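Local coordinates for phosphoribosylaminoimidazole-succinocarboxamide synthase (Saccharomyces cerevisiae, PDB 2CNQ), which catalyses the ATP-dependent joining of 4-carboxy-5-aminoimidazole ribotide to L-aspartate, giving SAICAR, in the de novo purine biosynthesis pathway, at residues K111-I115 and F220-E224; T216-F220 and L231-L236; T6-L12 and D22-V26. All coordinates share one frame; numbering follows the deposited sequence.

Contacts 1 and 2 lie side by side in the mixed sheet of the enzyme, their centres about 12 Å apart, and share F220 on strand 211-223. One edge of that strand meets 113-122 in contact 1, the other meets 228-245 in contact 2. They touch where L114 CD2 packs 3.7 Å from V232 CG2, beside the adenine of ADP. Contact 3 belongs to the antiparallel sheet, with its centre about 22 Å from that of contact 1 and 23 Å from that of contact 2. ADP lies between the two sheets: H112 and E219 bond it from one, D233 weakly, while I23 packs on its ribose from the other. Contact 2 also reaches the ribonucleotide AMZ through K217.

Contact 1 (K111-I115 and F220-E224); sequences KHKLI and FGIDE. With ADP (adenosine-5'-diphosphate), chain B.
I115 turns toward strand 211-223 on the inner side of this contact. Its CD1 reaches F220 CB at 3.9 Å and its CG1 lies against I222 CB, while L187 and V191 of helix 185-209 cover the same isoleucine. Next to this packing the backbones are joined by two bonds, I222 N to K113 O and I115 N to F220 O, both 2.8 Å. They flank the non-hydrogen-bonded antiparallel pair L114 and G221, whose CA atoms approach to 3.9 Å.

At the outer end K113 leaves the backbone with CG anti to N (chi1 -175°) and runs alongside I222, the two side chains pointing the same way and CG passing I222 CG2 at 4.1 Å. The chain then bends at chi3 and crosses that of E224. In the conformer given, one of two, NZ forms a salt bridge with E224 OE2, but its length of 2.5 Å is doubtful.

H112 works in two directions. Its backbone N donates an almost straight bond (169°) to N1 of the ADP adenine, and its ring takes a water in plane at ND1, 2.7 Å away, which also accepts from K113 N and donates to I222 O. L114 turns away from the other strand and brings CD1 to 3.5 Å from ADP O2'. The chemistry is thus divided: hydrocarbon packing inside, a lysine-glutamate pair of uncertain length at the exposed end, and a backbone N-H that reads the adenine edge, with the water tying the histidine ring to both strands.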
loop_
_atom_site.group_PDB
_atom_site.type_symbol
_atom_site.label_atom_id
_atom_site.label_comp_id
_atom_site.label_asym_id
_atom_site.label_seq_id
_atom_site.Cartn_x
_atom_site.Cartn_y
_atom_site.Cartn_z
ATOM N N LYS A 111 4.599 16.027 -5.896
ATOM C CA LYS A 111 3.507 16.321 -5.016
ATOM C C LYS A 111 2.277 16.359 -5.862
ATOM O O LYS A 111 2.228 17.066 -6.835
ATOM C CB LYS A 111 3.878 17.609 -4.288
ATOM C CG LYS A 111 2.945 17.994 -3.194
ATOM C CD LYS A 111 3.277 19.373 -2.577
ATOM C CE LYS A 111 4.803 19.739 -2.360
ATOM N NZ LYS A 111 5.180 21.208 -1.895
ATOM N N HIS A 112 1.263 15.630 -5.494
ATOM C CA HIS A 112 0.035 15.668 -6.232
ATOM C C HIS A 112 -1.076 15.970 -5.324
ATOM O O HIS A 112 -1.066 15.619 -4.162
ATOM C CB HIS A 112 -0.236 14.350 -6.924
ATOM C CG HIS A 112 0.462 14.247 -8.221
ATOM N ND1 HIS A 112 0.079 14.999 -9.300
ATOM C CD2 HIS A 112 1.533 13.529 -8.615
ATOM C CE1 HIS A 112 0.878 14.744 -10.310
ATOM N NE2 HIS A 112 1.773 13.864 -9.919
ATOM N N LYS A 113 -2.092 16.559 -5.916
ATOM C CA LYS A 113 -3.365 16.638 -5.267
ATOM C C LYS A 113 -3.921 15.267 -5.187
ATOM O O LYS A 113 -4.047 14.577 -6.184
ATOM C CB LYS A 113 -4.270 17.521 -6.063
ATOM C CG LYS A 113 -5.577 17.729 -5.377
ATOM C CD LYS A 113 -6.476 18.671 -6.097
ATOM C CE LYS A 113 -5.935 20.073 -6.119
ATOM N NZ LYS A 113 -6.989 21.035 -6.509
ATOM N N LEU A 114 -4.226 14.857 -3.991
ATOM C CA LEU A 114 -4.681 13.526 -3.775
ATOM C C LEU A 114 -6.164 13.471 -3.860
ATOM O O LEU A 114 -6.841 14.392 -3.512
ATOM C CB LEU A 114 -4.250 13.003 -2.412
ATOM C CG LEU A 114 -2.764 13.044 -2.208
ATOM C CD1 LEU A 114 -2.453 12.554 -0.824
ATOM C CD2 LEU A 114 -2.077 12.320 -3.351
ATOM N N ILE A 115 -6.681 12.377 -4.366
ATOM C CA ILE A 115 -8.091 12.104 -4.294
ATOM C C ILE A 115 -8.307 11.519 -2.940
ATOM O O ILE A 115 -7.614 10.593 -2.541
ATOM C CB ILE A 115 -8.480 11.121 -5.379
ATOM C CG1 ILE A 115 -8.190 11.737 -6.741
ATOM C CG2 ILE A 115 -9.929 10.748 -5.248
ATOM C CD1 ILE A 115 -8.505 10.827 -7.886
ATOM N N PHE A 220 -4.716 7.479 -5.312
ATOM C CA PHE A 220 -4.677 8.215 -6.538
ATOM C C PHE A 220 -4.620 9.681 -6.258
ATOM O O PHE A 220 -5.234 10.175 -5.333
ATOM C CB PHE A 220 -5.958 7.985 -7.318
ATOM C CG PHE A 220 -6.172 6.606 -7.897
ATOM C CD1 PHE A 220 -5.174 5.664 -8.009
ATOM C CD2 PHE A 220 -7.420 6.253 -8.368
ATOM C CE1 PHE A 220 -5.454 4.441 -8.594
ATOM C CE2 PHE A 220 -7.649 5.033 -8.969
ATOM C CZ PHE A 220 -6.674 4.159 -9.088
ATOM N N GLY A 221 -3.916 10.367 -7.107
ATOM C CA GLY A 221 -3.966 11.783 -7.216
ATOM C C GLY A 221 -4.663 12.163 -8.472
ATOM O O GLY A 221 -5.051 11.336 -9.286
ATOM N N ILE A 222 -4.820 13.454 -8.623
ATOM C CA ILE A 222 -5.459 13.980 -9.781
ATOM C C ILE A 222 -4.650 15.159 -10.218
ATOM O O ILE A 222 -4.376 16.060 -9.462
ATOM C CB ILE A 222 -6.927 14.335 -9.491
ATOM C CG1 ILE A 222 -7.617 14.881 -10.734
ATOM C CG2 ILE A 222 -7.081 15.293 -8.320
ATOM C CD1 ILE A 222 -7.880 13.872 -11.771
ATOM N N ASP A 223 -4.268 15.145 -11.467
ATOM C CA ASP A 223 -3.610 16.271 -12.078
ATOM C C ASP A 223 -4.674 16.991 -12.822
ATOM O O ASP A 223 -5.092 16.587 -13.913
ATOM C CB ASP A 223 -2.535 15.816 -13.039
ATOM C CG ASP A 223 -1.872 16.965 -13.710
ATOM O OD1 ASP A 223 -2.441 18.077 -13.712
ATOM O OD2 ASP A 223 -0.775 16.759 -14.224
ATOM N N GLU A 224 -5.125 18.067 -12.213
ATOM C CA GLU A 224 -6.256 18.785 -12.762
ATOM C C GLU A 224 -5.877 19.587 -14.016
ATOM O O GLU A 224 -6.759 20.046 -14.736
ATOM C CB GLU A 224 -6.931 19.622 -11.668
ATOM C CG GLU A 224 -7.104 18.833 -10.370
ATOM C CD GLU A 224 -8.278 19.257 -9.524
ATOM O OE1 GLU A 224 -9.422 18.874 -9.860
ATOM O OE2 GLU A 224 -8.060 19.935 -8.506
HETATM P PB ADP B . -0.253 6.934 6.182
HETATM O O1B ADP B . -0.553 5.716 5.440
HETATM O O2B ADP B . -1.321 7.938 6.072
HETATM O O3B ADP B . 0.106 6.812 7.581
HETATM P PA ADP B . 2.289 6.942 4.885
HETATM O O1A ADP B . 1.934 5.867 3.956
HETATM O O2A ADP B . 3.219 6.669 5.969
HETATM O O3A ADP B . 0.992 7.612 5.468
HETATM O "O5'" ADP B . 2.880 8.170 4.105
HETATM C "C5'" ADP B . 2.509 8.566 2.804
HETATM C "C4'" ADP B . 1.699 9.825 2.882
HETATM O "O4'" ADP B . 1.977 10.550 1.686
HETATM C "C3'" ADP B . 0.219 9.598 2.878
HETATM O "O3'" ADP B . -0.438 10.688 3.476
HETATM C "C2'" ADP B . -0.104 9.620 1.409
HETATM O "O2'" ADP B . -1.447 9.866 1.132
HETATM C "C1'" ADP B . 0.778 10.722 0.959
HETATM N N9 ADP B . 1.131 10.732 -0.429
HETATM C C8 ADP B . 1.396 9.672 -1.195
HETATM N N7 ADP B . 1.790 10.002 -2.397
HETATM C C5 ADP B . 1.770 11.344 -2.405
HETATM C C6 ADP B . 2.103 12.332 -3.361
HETATM N N6 ADP B . 2.547 12.002 -4.556
HETATM N N1 ADP B . 1.897 13.611 -3.067
HETATM C C2 ADP B . 1.487 13.937 -1.845
HETATM N N3 ADP B . 1.223 13.110 -0.845
HETATM C C4 ADP B . 1.360 11.820 -1.144
HETATM O O HOH W 1 -1.873 16.831 -8.768
HETATM O O HOH W 2 -6.234 8.296 -3.025
#

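Contact 2 (T216-F220 and L231-L236); sequences TKFEF and LVDEVL. With ADP (adenosine-5'-diphosphate), chain B; AMZ (aminoimidazole 4-carboxamide ribonucleotide), chain C.
Strand 216-220 runs antiparallel to 231-232, F220 and L231 forming a non-hydrogen-bonded pair with CA atoms 4.7 Å apart, and V232 N bonds E219 O at 3.0 Å before the second chain leaves regular pairing and ordered waters fill in. Water 4 lies 2.7 Å from both K217 O and E234 O and accepts from K217 NZ; water 3 links K217 O with L236 N.

On the ligand side, K217 bends at chi2 and chi3 and brings NZ to E219 OE1 at 2.8 Å and to D233 OD2 at 3.2 Å. The two carboxylates stack with planes 7° apart. D233 OD2 also accepts E234 N from above its plane, D233 N bonds ADP N7 weakly, and E219 OE2 takes the ribose hydroxyl O2' of ADP at 2.6 Å. K217 CE lies 3.5 Å from AMZ O5.

On the other face, L231 CD1 meets the F220 ring at its edge, with CE1 3.6 Å away, and V235 CG1 and L236 CD1 approach the edge of the F218 ring.

One lysine charge shared by two stacked acids probably eases their mutual repulsion. This network places groups from strand 216-220 and from the chain just after V232 between the nucleotide and the ribonucleotide, with a magnesium ion about 4 Å from the D233 side chain.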
loop_
_atom_site.group_PDB
_atom_site.type_symbol
_atom_site.label_atom_id
_atom_site.label_comp_id
_atom_site.label_asym_id
_atom_site.label_seq_id
_atom_site.Cartn_x
_atom_site.Cartn_y
_atom_site.Cartn_z
ATOM N N THR A 216 -6.451 -4.737 -2.271
ATOM C CA THR A 216 -5.389 -3.787 -2.209
ATOM C C THR A 216 -5.975 -2.416 -2.075
ATOM O O THR A 216 -7.090 -2.177 -2.463
ATOM C CB THR A 216 -4.530 -3.857 -3.473
ATOM O OG1 THR A 216 -3.300 -3.203 -3.246
ATOM C CG2 THR A 216 -5.168 -3.251 -4.664
ATOM N N LYS A 217 -5.169 -1.528 -1.546
ATOM C CA LYS A 217 -5.476 -0.138 -1.438
ATOM C C LYS A 217 -4.548 0.632 -2.287
ATOM O O LYS A 217 -3.349 0.611 -2.078
ATOM C CB LYS A 217 -5.364 0.294 0.004
ATOM C CG LYS A 217 -5.675 1.749 0.242
ATOM C CD LYS A 217 -4.536 2.706 0.066
ATOM C CE LYS A 217 -3.513 2.570 1.138
ATOM N NZ LYS A 217 -2.320 3.420 0.909
ATOM N N PHE A 218 -5.092 1.313 -3.261
ATOM C CA PHE A 218 -4.362 2.269 -4.051
ATOM C C PHE A 218 -4.644 3.639 -3.494
ATOM O O PHE A 218 -5.644 3.873 -2.879
ATOM C CB PHE A 218 -4.832 2.248 -5.484
ATOM C CG PHE A 218 -4.643 0.972 -6.211
ATOM C CD1 PHE A 218 -3.402 0.418 -6.370
ATOM C CD2 PHE A 218 -5.713 0.349 -6.782
ATOM C CE1 PHE A 218 -3.245 -0.703 -7.120
ATOM C CE2 PHE A 218 -5.562 -0.790 -7.525
ATOM C CZ PHE A 218 -4.339 -1.316 -7.693
ATOM N N GLU A 219 -3.765 4.552 -3.824
ATOM C CA GLU A 219 -4.017 5.943 -3.695
ATOM C C GLU A 219 -3.815 6.584 -5.012
ATOM O O GLU A 219 -2.894 6.273 -5.738
ATOM C CB GLU A 219 -3.128 6.595 -2.667
ATOM C CG GLU A 219 -3.365 6.037 -1.305
ATOM C CD GLU A 219 -2.706 6.786 -0.203
ATOM O OE1 GLU A 219 -2.552 6.174 0.871
ATOM O OE2 GLU A 219 -2.358 7.960 -0.407
ATOM N N PHE A 220 -4.716 7.479 -5.312
ATOM C CA PHE A 220 -4.677 8.215 -6.538
ATOM C C PHE A 220 -4.620 9.681 -6.258
ATOM O O PHE A 220 -5.234 10.175 -5.333
ATOM C CB PHE A 220 -5.958 7.985 -7.318
ATOM C CG PHE A 220 -6.172 6.606 -7.897
ATOM C CD1 PHE A 220 -5.174 5.664 -8.009
ATOM C CD2 PHE A 220 -7.420 6.253 -8.368
ATOM C CE1 PHE A 220 -5.454 4.441 -8.594
ATOM C CE2 PHE A 220 -7.649 5.033 -8.969
ATOM C CZ PHE A 220 -6.674 4.159 -9.088
ATOM N N LEU A 231 -1.342 7.515 -10.121
ATOM C CA LEU A 231 -1.103 6.537 -9.100
ATOM C C LEU A 231 -0.013 7.065 -8.212
ATOM O O LEU A 231 1.065 7.393 -8.664
ATOM C CB LEU A 231 -0.694 5.247 -9.778
ATOM C CG LEU A 231 -0.621 4.047 -8.860
ATOM C CD1 LEU A 231 -1.929 3.713 -8.260
ATOM C CD2 LEU A 231 -0.104 2.885 -9.667
ATOM N N VAL A 232 -0.323 7.191 -6.943
ATOM C CA VAL A 232 0.590 7.787 -5.998
ATOM C C VAL A 232 0.869 6.805 -4.883
ATOM O O VAL A 232 0.559 5.635 -4.963
ATOM C CB VAL A 232 0.067 9.125 -5.469
ATOM C CG1 VAL A 232 -0.223 10.049 -6.621
ATOM C CG2 VAL A 232 -1.137 8.958 -4.611
ATOM N N ASP A 233 1.531 7.276 -3.860
ATOM C CA ASP A 233 1.748 6.502 -2.675
ATOM C C ASP A 233 2.524 5.240 -2.985
ATOM O O ASP A 233 3.499 5.309 -3.704
ATOM C CB ASP A 233 0.446 6.270 -1.934
ATOM C CG ASP A 233 0.649 5.883 -0.523
ATOM O OD1 ASP A 233 1.081 6.743 0.264
ATOM O OD2 ASP A 233 0.342 4.719 -0.202
ATOM N N GLU A 234 2.141 4.166 -2.353
ATOM C CA GLU A 234 2.700 2.881 -2.596
ATOM C C GLU A 234 1.703 2.046 -3.344
ATOM O O GLU A 234 0.519 2.283 -3.309
ATOM C CB GLU A 234 3.105 2.202 -1.305
ATOM C CG GLU A 234 1.929 1.733 -0.497
ATOM C CD GLU A 234 2.316 1.108 0.793
ATOM O OE1 GLU A 234 1.502 1.225 1.728
ATOM O OE2 GLU A 234 3.384 0.500 0.879
ATOM N N VAL A 235 2.225 1.044 -3.998
ATOM C CA VAL A 235 1.418 0.229 -4.874
ATOM C C VAL A 235 1.707 -1.211 -4.594
ATOM O O VAL A 235 2.834 -1.643 -4.708
ATOM C CB VAL A 235 1.709 0.547 -6.322
ATOM C CG1 VAL A 235 0.811 -0.282 -7.183
ATOM C CG2 VAL A 235 1.543 2.005 -6.602
ATOM N N LEU A 236 0.654 -1.922 -4.257
ATOM C CA LEU A 236 0.654 -3.373 -4.176
ATOM C C LEU A 236 1.834 -3.848 -3.380
ATOM O O LEU A 236 2.584 -4.729 -3.764
ATOM C CB LEU A 236 0.562 -3.979 -5.550
ATOM C CG LEU A 236 -0.840 -3.897 -6.092
ATOM C CD1 LEU A 236 -0.829 -3.993 -7.589
ATOM C CD2 LEU A 236 -1.694 -4.987 -5.496
HETATM P PB ADP B . -0.253 6.934 6.182
HETATM O O1B ADP B . -0.553 5.716 5.440
HETATM O O2B ADP B . -1.321 7.938 6.072
HETATM O O3B ADP B . 0.106 6.812 7.581
HETATM P PA ADP B . 2.289 6.942 4.885
HETATM O O1A ADP B . 1.934 5.867 3.956
HETATM O O2A ADP B . 3.219 6.669 5.969
HETATM O O3A ADP B . 0.992 7.612 5.468
HETATM O "O5'" ADP B . 2.880 8.170 4.105
HETATM C "C5'" ADP B . 2.509 8.566 2.804
HETATM C "C4'" ADP B . 1.699 9.825 2.882
HETATM O "O4'" ADP B . 1.977 10.550 1.686
HETATM C "C3'" ADP B . 0.219 9.598 2.878
HETATM O "O3'" ADP B . -0.438 10.688 3.476
HETATM C "C2'" ADP B . -0.104 9.620 1.409
HETATM O "O2'" ADP B . -1.447 9.866 1.132
HETATM C "C1'" ADP B . 0.778 10.722 0.959
HETATM N N9 ADP B . 1.131 10.732 -0.429
HETATM C C8 ADP B . 1.396 9.672 -1.195
HETATM N N7 ADP B . 1.790 10.002 -2.397
HETATM C C5 ADP B . 1.770 11.344 -2.405
HETATM C C6 ADP B . 2.103 12.332 -3.361
HETATM N N6 ADP B . 2.547 12.002 -4.556
HETATM N N1 ADP B . 1.897 13.611 -3.067
HETATM C C2 ADP B . 1.487 13.937 -1.845
HETATM N N3 ADP B . 1.223 13.110 -0.845
HETATM C C4 ADP B . 1.360 11.820 -1.144
HETATM O O5 AMZ C . -3.272 1.953 4.537
HETATM C C6 AMZ C . -4.484 1.988 4.554
HETATM N N2 AMZ C . -5.183 3.017 5.023
HETATM C C3A AMZ C . -5.263 0.886 4.024
HETATM C C7A AMZ C . -4.760 -0.279 3.531
HETATM N N3 AMZ C . -3.500 -0.704 3.317
HETATM N N1 AMZ C . -6.606 0.850 3.980
HETATM C C5 AMZ C . -6.933 -0.310 3.456
HETATM N N AMZ C . -5.814 -1.019 3.191
HETATM C C1 AMZ C . -5.771 -2.309 2.548
HETATM C C2 AMZ C . -5.665 -3.467 3.495
HETATM C C3 AMZ C . -6.302 -4.578 2.713
HETATM O O2 AMZ C . -5.323 -5.046 1.811
HETATM O O1 AMZ C . -4.312 -3.690 3.834
HETATM O O AMZ C . -7.011 -2.471 1.920
HETATM C C AMZ C . -7.397 -3.837 1.963
HETATM C C4 AMZ C . -8.753 -3.967 2.575
HETATM O O3 AMZ C . -8.637 -3.775 3.975
HETATM P P AMZ C . -9.922 -4.043 4.883
HETATM O OP1 AMZ C . -10.896 -2.944 4.615
HETATM O O4 AMZ C . -9.374 -3.991 6.290
HETATM O OP2 AMZ C . -10.507 -5.373 4.536
HETATM O O HOH W 3 -1.805 -1.077 -3.402
HETATM O O HOH W 4 -1.505 2.496 -1.461
HETATM O O HOH W 5 -0.950 0.975 2.816
HETATM O O HOH W 6 -1.357 3.577 -4.925
HETATM O O HOH W 7 -0.409 6.287 2.496
#

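Contact 3 (T6-L12 and D22-V26); sequences TELDGIL and DIYEV. With ADP (adenosine-5'-diphosphate), chain B.
Y24 reaches from its strand into the loop 6-12, and each part of it has a partner there. Its CB packs against L12, with CD1 of that leucine 3.8 Å away, the two side chains crossing at about a right angle. CG stands anti to the carbonyl carbon (chi1 -65°), which turns one face of the ring to L8. CD1 of L8 sits over the ring centre, 3.5 Å from the centroid and 10° off its normal, a clear CH-pi contact. Along the rim, Y24 CD1 faces L12 O at 3.5 Å, and CE2 has T6 OG1 near the ring plane. At the tip, Y24 OH lies 2.6 Å from T6 OG1, and water 8 connects it to L8 N.

T6 is also gripped by D22: OD1 accepts from T6 N at 2.8 Å and, through its anti lone pair, from T6 OG1 at 2.6 Å. R17 supplies a further charged partner to this oxygen, while R38 pairs with OD2.

A type I' turn from L8 to I11 brings the loop back toward strand 21-25. Helix 96-102 covers the loop through Q101 and Y98, strands 14-17 and 30-35 flank 21-25 in the antiparallel sheet, and I23 faces away from the loop toward the ADP ribose.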
loop_
_atom_site.group_PDB
_atom_site.type_symbol
_atom_site.label_atom_id
_atom_site.label_comp_id
_atom_site.label_asym_id
_atom_site.label_seq_id
_atom_site.Cartn_x
_atom_site.Cartn_y
_atom_site.Cartn_z
ATOM N N THR A 6 13.679 9.004 10.083
ATOM C CA THR A 6 14.735 9.695 9.405
ATOM C C THR A 6 15.059 10.968 10.134
ATOM O O THR A 6 14.198 11.643 10.651
ATOM C CB THR A 6 14.407 9.971 7.957
ATOM O OG1 THR A 6 13.273 10.823 7.845
ATOM C CG2 THR A 6 14.188 8.724 7.181
ATOM N N GLU A 7 16.336 11.288 10.135
ATOM C CA GLU A 7 16.860 12.445 10.817
ATOM C C GLU A 7 17.721 13.156 9.820
ATOM O O GLU A 7 18.864 12.809 9.603
ATOM C CB GLU A 7 17.654 12.054 12.018
ATOM C CG GLU A 7 16.806 11.404 13.078
ATOM C CD GLU A 7 15.901 12.342 13.793
ATOM O OE1 GLU A 7 15.171 11.863 14.674
ATOM O OE2 GLU A 7 15.897 13.543 13.530
ATOM N N LEU A 8 17.139 14.153 9.202
ATOM C CA LEU A 8 17.797 14.857 8.139
ATOM C C LEU A 8 18.287 16.215 8.545
ATOM O O LEU A 8 18.723 16.980 7.726
ATOM C CB LEU A 8 16.933 14.962 6.898
ATOM C CG LEU A 8 16.492 13.628 6.309
ATOM C CD1 LEU A 8 15.869 13.867 4.960
ATOM C CD2 LEU A 8 17.585 12.619 6.208
ATOM N N ASP A 9 18.242 16.509 9.835
ATOM C CA ASP A 9 18.898 17.689 10.356
ATOM C C ASP A 9 18.476 18.952 9.664
ATOM O O ASP A 9 19.246 19.888 9.497
ATOM C CB ASP A 9 20.406 17.537 10.318
ATOM C CG ASP A 9 20.871 16.498 11.295
ATOM O OD1 ASP A 9 20.296 16.426 12.393
ATOM O OD2 ASP A 9 21.780 15.738 10.988
ATOM N N GLY A 10 17.222 18.995 9.291
ATOM C CA GLY A 10 16.668 20.173 8.714
ATOM C C GLY A 10 17.113 20.444 7.326
ATOM O O GLY A 10 16.840 21.502 6.814
ATOM N N ILE A 11 17.769 19.504 6.670
ATOM C CA ILE A 11 18.278 19.753 5.355
ATOM C C ILE A 11 17.159 20.004 4.379
ATOM O O ILE A 11 17.291 20.803 3.485
ATOM C CB ILE A 11 19.174 18.635 4.942
ATOM C CG1 ILE A 11 20.444 18.698 5.786
ATOM C CG2 ILE A 11 19.509 18.699 3.478
ATOM C CD1 ILE A 11 21.209 17.421 5.762
ATOM N N LEU A 12 16.050 19.306 4.566
ATOM C CA LEU A 12 14.819 19.530 3.831
ATOM C C LEU A 12 13.756 19.710 4.855
ATOM O O LEU A 12 13.775 19.064 5.869
ATOM C CB LEU A 12 14.440 18.345 2.998
ATOM C CG LEU A 12 15.423 17.927 1.943
ATOM C CD1 LEU A 12 14.936 16.661 1.316
ATOM C CD2 LEU A 12 15.623 19.014 0.924
ATOM N N ASP A 22 8.342 9.021 5.929
ATOM C CA ASP A 22 8.806 10.350 6.279
ATOM C C ASP A 22 8.904 11.081 4.979
ATOM O O ASP A 22 9.528 10.596 4.054
ATOM C CB ASP A 22 10.149 10.325 6.967
ATOM C CG ASP A 22 10.144 9.687 8.298
ATOM O OD1 ASP A 22 11.216 9.734 8.948
ATOM O OD2 ASP A 22 9.127 9.173 8.761
ATOM N N ILE A 23 8.269 12.224 4.914
ATOM C CA ILE A 23 8.083 12.898 3.654
ATOM C C ILE A 23 8.661 14.263 3.782
ATOM O O ILE A 23 8.239 15.013 4.650
ATOM C CB ILE A 23 6.646 12.934 3.299
ATOM C CG1 ILE A 23 6.082 11.513 3.301
ATOM C CG2 ILE A 23 6.457 13.596 1.935
ATOM C CD1 ILE A 23 4.667 11.464 3.118
ATOM N N TYR A 24 9.612 14.576 2.947
ATOM C CA TYR A 24 10.278 15.851 2.984
ATOM C C TYR A 24 10.004 16.600 1.719
ATOM O O TYR A 24 9.773 16.019 0.666
ATOM C CB TYR A 24 11.772 15.656 3.112
ATOM C CG TYR A 24 12.156 15.033 4.403
ATOM C CD1 TYR A 24 12.483 15.811 5.486
ATOM C CD2 TYR A 24 12.159 13.666 4.550
ATOM C CE1 TYR A 24 12.835 15.252 6.665
ATOM C CE2 TYR A 24 12.501 13.097 5.734
ATOM C CZ TYR A 24 12.813 13.892 6.788
ATOM O OH TYR A 24 13.168 13.377 7.991
ATOM N N GLU A 25 10.129 17.903 1.799
ATOM C CA GLU A 25 9.961 18.744 0.649
ATOM C C GLU A 25 11.265 18.969 -0.003
ATOM O O GLU A 25 12.168 19.564 0.579
ATOM C CB GLU A 25 9.383 20.063 1.076
ATOM C CG GLU A 25 9.401 21.083 -0.012
ATOM C CD GLU A 25 8.743 22.330 0.441
ATOM O OE1 GLU A 25 7.557 22.296 0.862
ATOM O OE2 GLU A 25 9.428 23.341 0.460
ATOM N N VAL A 26 11.381 18.518 -1.221
ATOM C CA VAL A 26 12.558 18.777 -2.006
ATOM C C VAL A 26 12.462 20.140 -2.601
ATOM O O VAL A 26 13.427 20.882 -2.626
ATOM C CB VAL A 26 12.743 17.692 -3.034
ATOM C CG1 VAL A 26 13.884 18.005 -3.956
ATOM C CG2 VAL A 26 13.006 16.396 -2.327
HETATM P PB ADP B . -0.253 6.934 6.182
HETATM O O1B ADP B . -0.553 5.716 5.440
HETATM O O2B ADP B . -1.321 7.938 6.072
HETATM O O3B ADP B . 0.106 6.812 7.581
HETATM P PA ADP B . 2.289 6.942 4.885
HETATM O O1A ADP B . 1.934 5.867 3.956
HETATM O O2A ADP B . 3.219 6.669 5.969
HETATM O O3A ADP B . 0.992 7.612 5.468
HETATM O "O5'" ADP B . 2.880 8.170 4.105
HETATM C "C5'" ADP B . 2.509 8.566 2.804
HETATM C "C4'" ADP B . 1.699 9.825 2.882
HETATM O "O4'" ADP B . 1.977 10.550 1.686
HETATM C "C3'" ADP B . 0.219 9.598 2.878
HETATM O "O3'" ADP B . -0.438 10.688 3.476
HETATM C "C2'" ADP B . -0.104 9.620 1.409
HETATM O "O2'" ADP B . -1.447 9.866 1.132
HETATM C "C1'" ADP B . 0.778 10.722 0.959
HETATM N N9 ADP B . 1.131 10.732 -0.429
HETATM C C8 ADP B . 1.396 9.672 -1.195
HETATM N N7 ADP B . 1.790 10.002 -2.397
HETATM C C5 ADP B . 1.770 11.344 -2.405
HETATM C C6 ADP B . 2.103 12.332 -3.361
HETATM N N6 ADP B . 2.547 12.002 -4.556
HETATM N N1 ADP B . 1.897 13.611 -3.067
HETATM C C2 ADP B . 1.487 13.937 -1.845
HETATM N N3 ADP B . 1.223 13.110 -0.845
HETATM C C4 ADP B . 1.360 11.820 -1.144
HETATM O O HOH W 8 14.482 14.824 9.848
#